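Local coordinates for protein putative HTH-type transcriptional regulator PF0864 (Pyrococcus furiosus, PDB 2IA0) that probably binds DNA in a sequence-specific manner and regulates transcription, as a dimeric member of the AsnC family, at residues K54-E57 with R63-I66; Q71-H76 with D163-L168; R95-I100 with V113-E118; V125-K130 with V134-E139. All blocks are in the same frame, centred on the assembly; numbering follows the deposited sequence.

Overall arrangement
From the N terminus, contact 1 comes first: it closes the short turn between helix 45-57 and strand 61-68, five residues separating its two segments, where the winged helix-turn-helix part runs into the strand leading to the C-terminal domain. Contact 2 then closes a much longer loop, bringing helix 164-168 near the C terminus back onto the entry to strand 76-84. Contacts 3 and 4 are both nested within that loop, one after the other, each setting a helix against the four-stranded antiparallel sheet. Contacts 1 and 2 touch through T65 and F167. Contacts 2 and 4 meet where H76 O lies 2.9 Å from K127 N. Centres of contacts 3 and 4 are about 21 Å apart.

Contact 1: residues K54-E57 with R63-I66; sequences KLQE and RYTI
The Y64 ring receives the Q56 side-chain amide at its edge, near the ring plane and beside the hydroxyl, with the amide plane turned 73° from the ring. This is the turn from helix 45-57 into strand 61-68 of the AsnC-type winged helix-turn-helix region; the predicted helix-turn-helix motif runs into this same helix. NE2 of Q56 lies 2.8 Å from Y64 OH and donates to it, but the N-H points poorly, at 123°, so the bond is weak. The two side chains cross at about a right angle. Q56 reaches this far because its chain is extended beyond CG (chi2 171°), which carries the amide well clear of the helix backbone. The connection lies at the surface and rests on this one pair of side chains.

The backbones themselves stay well apart, the closest CA atoms, those of Q56 and R63, being 8.2 Å from each other. L55 ties the helix end to I61 by a backbone hydrogen bond while its side chain packs on L23 of helix 17-26. R63 to I66 pair antiparallel with a strand of the second subunit, and R63 forms a salt bridge to D163 of that subunit. Back at the tyrosine, the amide nitrogen that bonds the hydroxyl also sits close to the ring itself, Q56 NE2 lying 3.2 Å from Y64 CE2.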
loop_
_atom_site.group_PDB
_atom_site.type_symbol
_atom_site.label_atom_id
_atom_site.label_comp_id
_atom_site.label_asym_id
_atom_site.label_seq_id
_atom_site.Cartn_x
_atom_site.Cartn_y
_atom_site.Cartn_z
ATOM N N LYS A 54 -11.570 -11.020 -19.615
ATOM C CA LYS A 54 -10.248 -11.350 -20.133
ATOM C C LYS A 54 -9.133 -10.857 -19.200
ATOM O O LYS A 54 -8.160 -11.580 -18.960
ATOM C CB LYS A 54 -10.083 -10.798 -21.554
ATOM C CG LYS A 54 -9.255 -11.662 -22.484
ATOM C CD LYS A 54 -10.003 -12.945 -22.916
ATOM C CE LYS A 54 -8.999 -13.988 -23.440
ATOM N NZ LYS A 54 -9.544 -15.377 -23.453
ATOM N N LEU A 55 -9.283 -9.645 -18.656
ATOM C CA LEU A 55 -8.296 -9.080 -17.711
ATOM C C LEU A 55 -8.300 -9.825 -16.387
ATOM O O LEU A 55 -7.249 -10.025 -15.766
ATOM C CB LEU A 55 -8.528 -7.582 -17.481
ATOM C CG LEU A 55 -8.456 -6.668 -18.700
ATOM C CD1 LEU A 55 -9.186 -5.378 -18.425
ATOM C CD2 LEU A 55 -7.019 -6.400 -19.105
ATOM N N GLN A 56 -9.487 -10.245 -15.970
ATOM C CA GLN A 56 -9.630 -11.106 -14.807
ATOM C C GLN A 56 -8.957 -12.475 -15.013
ATOM O O GLN A 56 -8.221 -12.926 -14.137
ATOM C CB GLN A 56 -11.109 -11.255 -14.432
ATOM C CG GLN A 56 -11.746 -9.998 -13.828
ATOM C CD GLN A 56 -13.276 -10.120 -13.682
ATOM O OE1 GLN A 56 -13.920 -10.901 -14.370
ATOM N NE2 GLN A 56 -13.849 -9.333 -12.797
ATOM N N GLU A 57 -9.181 -13.120 -16.164
ATOM C CA GLU A 57 -8.542 -14.417 -16.464
ATOM C C GLU A 57 -7.015 -14.347 -16.478
ATOM O O GLU A 57 -6.351 -15.215 -15.920
ATOM C CB GLU A 57 -8.990 -14.995 -17.818
ATOM C CG GLU A 57 -10.389 -15.544 -17.904
ATOM C CD GLU A 57 -10.785 -15.816 -19.364
ATOM O OE1 GLU A 57 -10.013 -16.496 -20.083
ATOM O OE2 GLU A 57 -11.860 -15.341 -19.801
ATOM N N ARG A 63 -7.673 -8.531 -8.218
ATOM C CA ARG A 63 -8.576 -8.670 -7.078
ATOM C C ARG A 63 -9.371 -7.397 -6.909
ATOM O O ARG A 63 -8.884 -6.347 -7.254
ATOM C CB ARG A 63 -7.751 -8.940 -5.803
ATOM C CG ARG A 63 -8.547 -9.316 -4.559
ATOM C CD ARG A 63 -7.738 -10.268 -3.672
ATOM N NE ARG A 63 -6.725 -9.538 -2.923
ATOM C CZ ARG A 63 -7.024 -8.691 -1.941
ATOM N NH1 ARG A 63 -8.296 -8.490 -1.603
ATOM N NH2 ARG A 63 -6.065 -8.049 -1.302
ATOM N N TYR A 64 -10.592 -7.516 -6.389
ATOM C CA TYR A 64 -11.447 -6.412 -6.015
ATOM C C TYR A 64 -11.389 -6.281 -4.505
ATOM O O TYR A 64 -11.502 -7.280 -3.788
ATOM C CB TYR A 64 -12.900 -6.711 -6.437
ATOM C CG TYR A 64 -13.133 -6.675 -7.948
ATOM C CD1 TYR A 64 -13.769 -5.590 -8.547
ATOM C CD2 TYR A 64 -12.682 -7.726 -8.776
ATOM C CE1 TYR A 64 -13.973 -5.550 -9.978
ATOM C CE2 TYR A 64 -12.873 -7.709 -10.171
ATOM C CZ TYR A 64 -13.501 -6.625 -10.762
ATOM O OH TYR A 64 -13.680 -6.628 -12.124
ATOM N N THR A 65 -11.234 -5.053 -4.005
ATOM C CA THR A 65 -11.173 -4.852 -2.565
ATOM C C THR A 65 -11.844 -3.523 -2.114
ATOM O O THR A 65 -12.339 -2.734 -2.937
ATOM C CB THR A 65 -9.692 -5.034 -2.049
ATOM O OG1 THR A 65 -9.651 -5.014 -0.612
ATOM C CG2 THR A 65 -8.785 -3.969 -2.603
ATOM N N ILE A 66 -11.911 -3.310 -0.810
ATOM C CA ILE A 66 -12.380 -2.042 -0.268
ATOM C C ILE A 66 -11.266 -1.317 0.495
ATOM O O ILE A 66 -10.253 -1.905 0.884
ATOM C CB ILE A 66 -13.624 -2.201 0.644
ATOM C CG1 ILE A 66 -13.293 -3.141 1.805
ATOM C CG2 ILE A 66 -14.869 -2.634 -0.181
ATOM C CD1 ILE A 66 -14.102 -2.871 3.045
#

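Contact 2: residues Q71-H76 with D163-L168; sequences QLKPKH and DLTGFL
K73 and T165 cross at about a right angle, the lysine chain passing over the first turn of helix 164-168 while the threonine points toward segment 71-76, its CG2 to K73 and its OG1 to P74. CD of K73 does the touching, 3.7 Å from T165 CG2 and 3.6 Å from the backbone N of G166. With CG set beside the backbone N (chi1 -76°) and a bend at chi3 (-67°), the lysine lies along the helix surface, its CG also resting on G166 CA. Its NZ stops 5.5 Å from D163 OD1, too far for a salt bridge, though the opposite charges may still attract. P74 meets the same threonine differently: proline ring and side chain slide past each other in opposite directions, and P74 CG comes to 3.3 Å from T165 OG1. That hydroxyl, anti to its own backbone nitrogen (chi1 171°), is buried here and finds no hydrogen-bond partner in the model.

In the fold, this is where the segment entering the C-terminal alpha+beta domain is met by the short helix that follows its last strand. G166 is also held by a backbone hydrogen bond to L68, at the end of strand 61-68. The other side of the helix faces the dimer interface, where F167 stacks on F167 of the second subunit. Further along, K75 and H76 both face K127 in a classic beta bulge, and K75 NZ hydrogen-bonds to N128 O.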
loop_
_atom_site.group_PDB
_atom_site.type_symbol
_atom_site.label_atom_id
_atom_site.label_comp_id
_atom_site.label_asym_id
_atom_site.label_seq_id
_atom_site.Cartn_x
_atom_site.Cartn_y
_atom_site.Cartn_z
ATOM N N GLN A 71 -12.323 5.746 10.751
ATOM C CA GLN A 71 -12.667 4.997 11.979
ATOM C C GLN A 71 -11.839 3.732 12.165
ATOM O O GLN A 71 -11.671 3.258 13.300
ATOM C CB GLN A 71 -14.138 4.559 11.982
ATOM C CG GLN A 71 -15.149 5.676 11.939
ATOM C CD GLN A 71 -15.522 6.088 10.521
ATOM O OE1 GLN A 71 -14.782 5.822 9.553
ATOM N NE2 GLN A 71 -16.682 6.742 10.387
ATOM N N LEU A 72 -11.365 3.144 11.068
ATOM C CA LEU A 72 -10.618 1.895 11.188
ATOM C C LEU A 72 -9.175 2.031 10.737
ATOM O O LEU A 72 -8.396 1.087 10.882
ATOM C CB LEU A 72 -11.303 0.752 10.433
ATOM C CG LEU A 72 -12.509 0.036 11.039
ATOM C CD1 LEU A 72 -13.727 0.748 10.616
ATOM C CD2 LEU A 72 -12.590 -1.398 10.548
ATOM N N LYS A 73 -8.819 3.188 10.187
ATOM C CA LYS A 73 -7.413 3.491 9.889
ATOM C C LYS A 73 -6.587 3.765 11.155
ATOM O O LYS A 73 -7.080 4.413 12.089
ATOM C CB LYS A 73 -7.314 4.719 8.995
ATOM C CG LYS A 73 -7.657 4.458 7.557
ATOM C CD LYS A 73 -7.046 5.535 6.673
ATOM C CE LYS A 73 -7.644 6.919 6.885
ATOM N NZ LYS A 73 -6.897 7.881 5.998
ATOM N N PRO A 74 -5.317 3.303 11.191
ATOM C CA PRO A 74 -4.401 3.775 12.259
ATOM C C PRO A 74 -4.111 5.282 12.132
ATOM O O PRO A 74 -3.905 5.791 11.015
ATOM C CB PRO A 74 -3.128 2.955 12.013
ATOM C CG PRO A 74 -3.154 2.623 10.552
ATOM C CD PRO A 74 -4.642 2.356 10.281
ATOM N N LYS A 75 -4.111 6.001 13.246
ATOM C CA LYS A 75 -3.949 7.455 13.176
ATOM C C LYS A 75 -2.484 7.884 13.052
ATOM O O LYS A 75 -2.189 8.992 12.594
ATOM C CB LYS A 75 -4.584 8.127 14.395
ATOM C CG LYS A 75 -6.070 7.820 14.604
ATOM C CD LYS A 75 -6.590 8.581 15.832
ATOM C CE LYS A 75 -6.161 7.888 17.154
ATOM N NZ LYS A 75 -5.730 8.836 18.272
ATOM N N HIS A 76 -1.575 7.009 13.486
ATOM C CA HIS A 76 -0.146 7.291 13.537
ATOM C C HIS A 76 0.599 6.123 12.956
ATOM O O HIS A 76 0.456 4.989 13.401
ATOM C CB HIS A 76 0.319 7.620 14.964
ATOM C CG HIS A 76 -0.217 8.932 15.446
ATOM N ND1 HIS A 76 -0.946 9.063 16.609
ATOM C CD2 HIS A 76 -0.215 10.158 14.865
ATOM C CE1 HIS A 76 -1.332 10.320 16.745
ATOM N NE2 HIS A 76 -0.905 11.003 15.698
ATOM N N ASP A 163 -4.562 6.655 0.394
ATOM C CA ASP A 163 -5.431 5.517 0.635
ATOM C C ASP A 163 -4.735 4.174 0.929
ATOM O O ASP A 163 -5.423 3.206 1.217
ATOM C CB ASP A 163 -6.500 5.418 -0.455
ATOM C CG ASP A 163 -7.373 6.650 -0.501
ATOM O OD1 ASP A 163 -7.773 7.159 0.591
ATOM O OD2 ASP A 163 -7.640 7.134 -1.621
ATOM N N LEU A 164 -3.395 4.136 0.887
ATOM C CA LEU A 164 -2.574 2.972 1.361
ATOM C C LEU A 164 -2.981 2.456 2.736
ATOM O O LEU A 164 -3.102 1.250 2.939
ATOM C CB LEU A 164 -1.055 3.312 1.373
ATOM C CG LEU A 164 0.014 2.553 2.219
ATOM C CD1 LEU A 164 1.366 2.468 1.504
ATOM C CD2 LEU A 164 0.247 3.125 3.678
ATOM N N THR A 165 -3.189 3.366 3.684
ATOM C CA THR A 165 -3.479 2.958 5.060
ATOM C C THR A 165 -4.930 2.463 5.282
ATOM O O THR A 165 -5.168 1.598 6.127
ATOM C CB THR A 165 -2.998 4.014 6.106
ATOM O OG1 THR A 165 -3.494 3.685 7.420
ATOM C CG2 THR A 165 -3.431 5.412 5.694
ATOM N N GLY A 166 -5.873 2.976 4.495
ATOM C CA GLY A 166 -7.192 2.370 4.376
ATOM C C GLY A 166 -7.177 1.017 3.670
ATOM O O GLY A 166 -7.964 0.132 3.981
ATOM N N PHE A 167 -6.301 0.852 2.698
ATOM C CA PHE A 167 -6.128 -0.451 2.072
ATOM C C PHE A 167 -5.515 -1.537 3.013
ATOM O O PHE A 167 -6.011 -2.665 3.073
ATOM C CB PHE A 167 -5.329 -0.309 0.763
ATOM C CG PHE A 167 -4.995 -1.621 0.124
ATOM C CD1 PHE A 167 -6.006 -2.423 -0.424
ATOM C CD2 PHE A 167 -3.671 -2.084 0.104
ATOM C CE1 PHE A 167 -5.700 -3.673 -0.994
ATOM C CE2 PHE A 167 -3.354 -3.309 -0.458
ATOM C CZ PHE A 167 -4.376 -4.113 -1.012
ATOM N N LEU A 168 -4.443 -1.189 3.734
ATOM C CA LEU A 168 -3.698 -2.133 4.567
ATOM C C LEU A 168 -4.299 -2.312 5.965
ATOM O O LEU A 168 -3.960 -3.283 6.668
ATOM C CB LEU A 168 -2.221 -1.684 4.699
ATOM C CG LEU A 168 -1.352 -1.652 3.444
ATOM C CD1 LEU A 168 0.029 -1.041 3.712
ATOM C CD2 LEU A 168 -1.218 -3.031 2.824
#

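Contact 3: residues R95-I100 with V113-E118; sequences RYISYI and VAKSGE
I97 of helix 91-105 points toward strand 110-116, and its CG2 methyl settles on the aliphatic part of K115, 3.9 Å from CG and 4.0 Å from CD. The two side chains cross at about a right angle, so the methyl bears on the middle of the lysine chain. K115 offers that stretch because it is fully extended: CG is anti to the backbone N (chi1 179°) and the later torsions stay near 180°, running the methylenes past the isoleucine. I97 in turn places CG2 anti to its own backbone N, while CG1 (chi1 -73°) lies beside that nitrogen, anti to the carbonyl carbon. This meeting of a buried methyl with the lysine methylenes is the compact part.

The outer side is looser. E118 is exposed and its CB leads off from the helix; the approach of I97 CD1 to its carbonyl oxygen is too short in the model to be trusted. R95 and Y99 lie on the outer flank of the helix.

The helix belongs to the first half of a ferredoxin-like beta-alpha-beta-beta-alpha-beta domain, and lies against one face of its sheet. I97 packs also on I121 of strand 120-127, beside I100 and V113, and on K159 of the second subunit. Residues V113 to K115 pair antiparallel with a strand of that subunit, so the sheet runs on across the interface from its edge strand 110-116.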
loop_
_atom_site.group_PDB
_atom_site.type_symbol
_atom_site.label_atom_id
_atom_site.label_comp_id
_atom_site.label_asym_id
_atom_site.label_seq_id
_atom_site.Cartn_x
_atom_site.Cartn_y
_atom_site.Cartn_z
ATOM N N ARG A 95 18.048 -17.006 7.088
ATOM C CA ARG A 95 17.088 -17.650 8.000
ATOM C C ARG A 95 16.673 -16.793 9.189
ATOM O O ARG A 95 15.547 -16.927 9.691
ATOM C CB ARG A 95 17.634 -18.983 8.512
ATOM C CG ARG A 95 17.263 -20.184 7.682
ATOM C CD ARG A 95 17.951 -21.409 8.255
ATOM N NE ARG A 95 18.940 -21.864 7.306
ATOM C CZ ARG A 95 20.130 -22.363 7.581
ATOM N NH1 ARG A 95 20.565 -22.495 8.821
ATOM N NH2 ARG A 95 20.896 -22.722 6.566
ATOM N N TYR A 96 17.596 -15.948 9.640
ATOM C CA TYR A 96 17.387 -15.028 10.751
ATOM C C TYR A 96 16.423 -13.910 10.377
ATOM O O TYR A 96 15.504 -13.612 11.120
ATOM C CB TYR A 96 18.718 -14.438 11.234
ATOM C CG TYR A 96 18.574 -13.679 12.533
ATOM C CD1 TYR A 96 18.119 -14.328 13.681
ATOM C CD2 TYR A 96 18.878 -12.312 12.619
ATOM C CE1 TYR A 96 17.970 -13.653 14.877
ATOM C CE2 TYR A 96 18.735 -11.612 13.840
ATOM C CZ TYR A 96 18.278 -12.301 14.950
ATOM O OH TYR A 96 18.112 -11.669 16.142
ATOM N N ILE A 97 16.627 -13.325 9.203
ATOM C CA ILE A 97 15.695 -12.369 8.645
ATOM C C ILE A 97 14.282 -12.933 8.448
ATOM O O ILE A 97 13.306 -12.217 8.733
ATOM C CB ILE A 97 16.260 -11.750 7.334
ATOM C CG1 ILE A 97 17.383 -10.773 7.676
ATOM C CG2 ILE A 97 15.174 -11.056 6.513
ATOM C CD1 ILE A 97 18.264 -10.473 6.517
ATOM N N SER A 98 14.171 -14.184 7.946
ATOM C CA SER A 98 12.863 -14.886 7.858
ATOM C C SER A 98 12.165 -14.961 9.204
ATOM O O SER A 98 10.977 -14.684 9.300
ATOM C CB SER A 98 12.991 -16.303 7.288
ATOM O OG SER A 98 13.345 -16.283 5.910
ATOM N N TYR A 99 12.921 -15.310 10.245
ATOM C CA TYR A 99 12.416 -15.362 11.617
ATOM C C TYR A 99 11.894 -14.011 12.108
ATOM O O TYR A 99 10.817 -13.931 12.681
ATOM C CB TYR A 99 13.515 -15.894 12.549
ATOM C CG TYR A 99 13.277 -15.687 14.020
ATOM C CD1 TYR A 99 12.131 -16.172 14.636
ATOM C CD2 TYR A 99 14.215 -15.024 14.808
ATOM C CE1 TYR A 99 11.906 -15.994 16.003
ATOM C CE2 TYR A 99 14.001 -14.833 16.186
ATOM C CZ TYR A 99 12.842 -15.325 16.774
ATOM O OH TYR A 99 12.614 -15.163 18.139
ATOM N N ILE A 100 12.670 -12.952 11.916
ATOM C CA ILE A 100 12.229 -11.630 12.316
ATOM C C ILE A 100 11.050 -11.150 11.460
ATOM O O ILE A 100 10.111 -10.578 11.991
ATOM C CB ILE A 100 13.374 -10.614 12.277
ATOM C CG1 ILE A 100 14.537 -11.093 13.153
ATOM C CG2 ILE A 100 12.878 -9.243 12.747
ATOM C CD1 ILE A 100 15.828 -10.464 12.753
ATOM N N VAL A 113 5.671 -5.638 5.754
ATOM C CA VAL A 113 7.024 -6.156 6.048
ATOM C C VAL A 113 7.721 -6.528 4.740
ATOM O O VAL A 113 7.131 -7.194 3.873
ATOM C CB VAL A 113 7.013 -7.365 7.051
ATOM C CG1 VAL A 113 8.432 -7.887 7.319
ATOM C CG2 VAL A 113 6.308 -6.980 8.404
ATOM N N ALA A 114 8.953 -6.049 4.575
ATOM C CA ALA A 114 9.751 -6.354 3.382
ATOM C C ALA A 114 11.217 -6.481 3.721
ATOM O O ALA A 114 11.691 -5.963 4.739
ATOM C CB ALA A 114 9.535 -5.322 2.280
ATOM N N LYS A 115 11.922 -7.216 2.880
ATOM C CA LYS A 115 13.339 -7.448 3.048
ATOM C C LYS A 115 14.062 -6.593 1.996
ATOM O O LYS A 115 13.660 -6.563 0.831
ATOM C CB LYS A 115 13.619 -8.956 2.887
ATOM C CG LYS A 115 15.080 -9.383 3.000
ATOM C CD LYS A 115 15.243 -10.809 2.535
ATOM C CE LYS A 115 16.718 -11.135 2.449
ATOM N NZ LYS A 115 16.964 -12.581 2.229
ATOM N N SER A 116 15.099 -5.871 2.428
ATOM C CA SER A 116 15.933 -5.081 1.519
ATOM C C SER A 116 17.364 -5.594 1.557
ATOM O O SER A 116 18.011 -5.610 2.610
ATOM C CB SER A 116 15.895 -3.580 1.854
ATOM O OG SER A 116 16.810 -2.866 1.028
ATOM N N GLY A 117 17.843 -6.020 0.395
ATOM C CA GLY A 117 19.153 -6.635 0.266
ATOM C C GLY A 117 19.230 -7.919 1.071
ATOM O O GLY A 117 18.224 -8.615 1.270
ATOM N N GLU A 118 20.427 -8.236 1.538
ATOM C CA GLU A 118 20.609 -9.445 2.306
ATOM C C GLU A 118 20.359 -9.211 3.783
ATOM O O GLU A 118 20.136 -10.184 4.500
ATOM C CB GLU A 118 22.028 -10.007 2.107
ATOM C CG GLU A 118 22.304 -10.564 0.692
ATOM C CD GLU A 118 23.753 -11.018 0.511
ATOM O OE1 GLU A 118 24.545 -10.895 1.488
ATOM O OE2 GLU A 118 24.114 -11.488 -0.609
#

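Contact 4: residues V125-K130 with V134-E139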
loop_
_atom_site.group_PDB
_atom_site.type_symbol
_atom_site.label_atom_id
_atom_site.label_comp_id
_atom_site.label_asym_id
_atom_site.label_seq_id
_atom_site.Cartn_x
_atom_site.Cartn_y
_atom_site.Cartn_z
ATOM N N VAL A 125 4.226 0.369 10.402
ATOM C CA VAL A 125 3.440 0.130 11.602
ATOM C C VAL A 125 2.420 1.244 11.884
ATOM O O VAL A 125 2.753 2.436 11.874
ATOM C CB VAL A 125 4.368 -0.148 12.838
ATOM C CG1 VAL A 125 3.543 -0.483 14.071
ATOM C CG2 VAL A 125 5.335 -1.330 12.525
ATOM N N GLY A 126 1.182 0.834 12.136
ATOM C CA GLY A 126 0.138 1.746 12.558
ATOM C C GLY A 126 -0.379 1.539 13.970
ATOM O O GLY A 126 -0.711 0.421 14.379
ATOM N N LYS A 127 -0.427 2.625 14.730
ATOM C CA LYS A 127 -1.056 2.613 16.043
ATOM C C LYS A 127 -1.920 3.849 16.152
ATOM O O LYS A 127 -1.991 4.652 15.230
ATOM C CB LYS A 127 -0.029 2.588 17.180
ATOM C CG LYS A 127 0.948 1.417 17.159
ATOM C CD LYS A 127 0.283 0.175 17.662
ATOM C CE LYS A 127 1.074 -1.058 17.288
ATOM N NZ LYS A 127 0.393 -2.194 17.940
ATOM N N ASN A 128 -2.565 3.998 17.296
ATOM C CA ASN A 128 -3.461 5.118 17.514
ATOM C C ASN A 128 -2.852 6.321 18.244
ATOM O O ASN A 128 -3.338 7.426 18.065
ATOM C CB ASN A 128 -4.779 4.623 18.118
ATOM C CG ASN A 128 -5.605 3.793 17.110
ATOM O OD1 ASN A 128 -5.551 4.015 15.882
ATOM N ND2 ASN A 128 -6.362 2.833 17.626
ATOM N N ASN A 129 -1.784 6.103 19.025
ATOM C CA ASN A 129 -0.990 7.188 19.647
ATOM C C ASN A 129 0.497 7.099 19.312
ATOM O O ASN A 129 0.901 6.311 18.464
ATOM C CB ASN A 129 -1.104 7.189 21.172
ATOM C CG ASN A 129 -2.510 7.184 21.658
ATOM O OD1 ASN A 129 -2.921 6.250 22.348
ATOM N ND2 ASN A 129 -3.265 8.235 21.332
ATOM N N LYS A 130 1.310 7.856 20.054
ATOM C CA LYS A 130 2.719 8.101 19.706
ATOM C C LYS A 130 3.875 7.138 20.042
ATOM O O LYS A 130 4.863 7.184 19.297
ATOM C CB LYS A 130 3.140 9.551 20.008
ATOM C CG LYS A 130 2.843 10.486 18.844
ATOM C CD LYS A 130 3.762 11.698 18.815
ATOM C CE LYS A 130 3.088 12.875 18.131
ATOM N NZ LYS A 130 2.664 12.543 16.741
ATOM N N VAL A 134 5.899 3.971 20.544
ATOM C CA VAL A 134 7.038 3.896 21.455
ATOM C C VAL A 134 7.025 2.563 22.200
ATOM O O VAL A 134 7.968 1.784 22.127
ATOM C CB VAL A 134 7.036 5.097 22.426
ATOM C CG1 VAL A 134 7.934 4.840 23.666
ATOM C CG2 VAL A 134 7.439 6.362 21.667
ATOM N N LYS A 135 5.921 2.312 22.884
ATOM C CA LYS A 135 5.643 1.049 23.555
ATOM C C LYS A 135 5.790 -0.160 22.616
ATOM O O LYS A 135 6.249 -1.220 23.051
ATOM C CB LYS A 135 4.231 1.109 24.156
ATOM C CG LYS A 135 4.021 0.262 25.385
ATOM C CD LYS A 135 2.542 -0.100 25.561
ATOM C CE LYS A 135 2.430 -1.440 26.293
ATOM N NZ LYS A 135 1.009 -1.816 26.538
ATOM N N PHE A 136 5.399 -0.012 21.343
ATOM C CA PHE A 136 5.592 -1.079 20.349
ATOM C C PHE A 136 7.076 -1.319 20.045
ATOM O O PHE A 136 7.508 -2.461 19.989
ATOM C CB PHE A 136 4.834 -0.808 19.039
ATOM C CG PHE A 136 5.108 -1.827 17.951
ATOM C CD1 PHE A 136 4.258 -2.924 17.772
ATOM C CD2 PHE A 136 6.214 -1.702 17.117
ATOM C CE1 PHE A 136 4.498 -3.881 16.765
ATOM C CE2 PHE A 136 6.475 -2.655 16.123
ATOM C CZ PHE A 136 5.602 -3.749 15.940
ATOM N N ILE A 137 7.826 -0.249 19.798
ATOM C CA ILE A 137 9.272 -0.340 19.579
ATOM C C ILE A 137 10.048 -0.882 20.798
ATOM O O ILE A 137 10.924 -1.741 20.627
ATOM C CB ILE A 137 9.841 0.989 19.002
ATOM C CG1 ILE A 137 9.304 1.179 17.563
ATOM C CG2 ILE A 137 11.387 1.018 19.031
ATOM C CD1 ILE A 137 9.100 2.601 17.174
ATOM N N GLU A 138 9.709 -0.429 22.010
ATOM C CA GLU A 138 10.322 -0.999 23.239
ATOM C C GLU A 138 10.232 -2.527 23.230
ATOM O O GLU A 138 11.221 -3.226 23.511
ATOM C CB GLU A 138 9.690 -0.482 24.566
ATOM C CG GLU A 138 9.372 1.024 24.683
ATOM C CD GLU A 138 9.297 1.532 26.160
ATOM O OE1 GLU A 138 10.365 1.759 26.789
ATOM O OE2 GLU A 138 8.175 1.741 26.687
ATOM N N GLU A 139 9.041 -3.023 22.882
ATOM C CA GLU A 139 8.655 -4.420 23.081
ATOM C C GLU A 139 9.025 -5.378 21.969
ATOM O O GLU A 139 9.386 -6.528 22.235
ATOM C CB GLU A 139 7.152 -4.512 23.356
ATOM C CG GLU A 139 6.837 -4.416 24.830
ATOM C CD GLU A 139 5.516 -3.744 25.131
ATOM O OE1 GLU A 139 4.514 -4.058 24.448
ATOM O OE2 GLU A 139 5.483 -2.908 26.079
#
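The chain leaves strand 120-127 and passes through a short loop into helix 132-140, so that the CA atoms of K130 and V134 are 6.3 Å apart, and those of K127 and F136 8.7 Å. This is the strand-to-helix connection in the second half of the ferredoxin-like domain, where the helix folds back over the sheet. F136 points from the helix toward the strand: with CG anti to the backbone N (chi1 175°), the ring meets V125 coming from the opposite direction. CG1 of V125 sits over the centre of one ring face, 4.1 Å from the centroid and 7° off the normal, a clear CH-pi contact. The sister methyl CG2 reaches the rim, 4.0 Å from F136 CE2. V110 of the adjoining strand, with L107 and I141, also packs on this ring and helps to bury it.

K127 crosses F136 at about a right angle. Its chain, bent at chi2 (-77°), brings CE obliquely against the ring at 3.7 Å from CD1, while NZ hydrogen-bonds to P108 O, so its CE methylene meets the aromatic while its ammonium group is held by the P108 carbonyl.

At the exposed end of the contact, V134, whose side chain lies about 4 Å from a bound gold ion, sets its CG2 methyl 3.6 Å from the backbone O of K130.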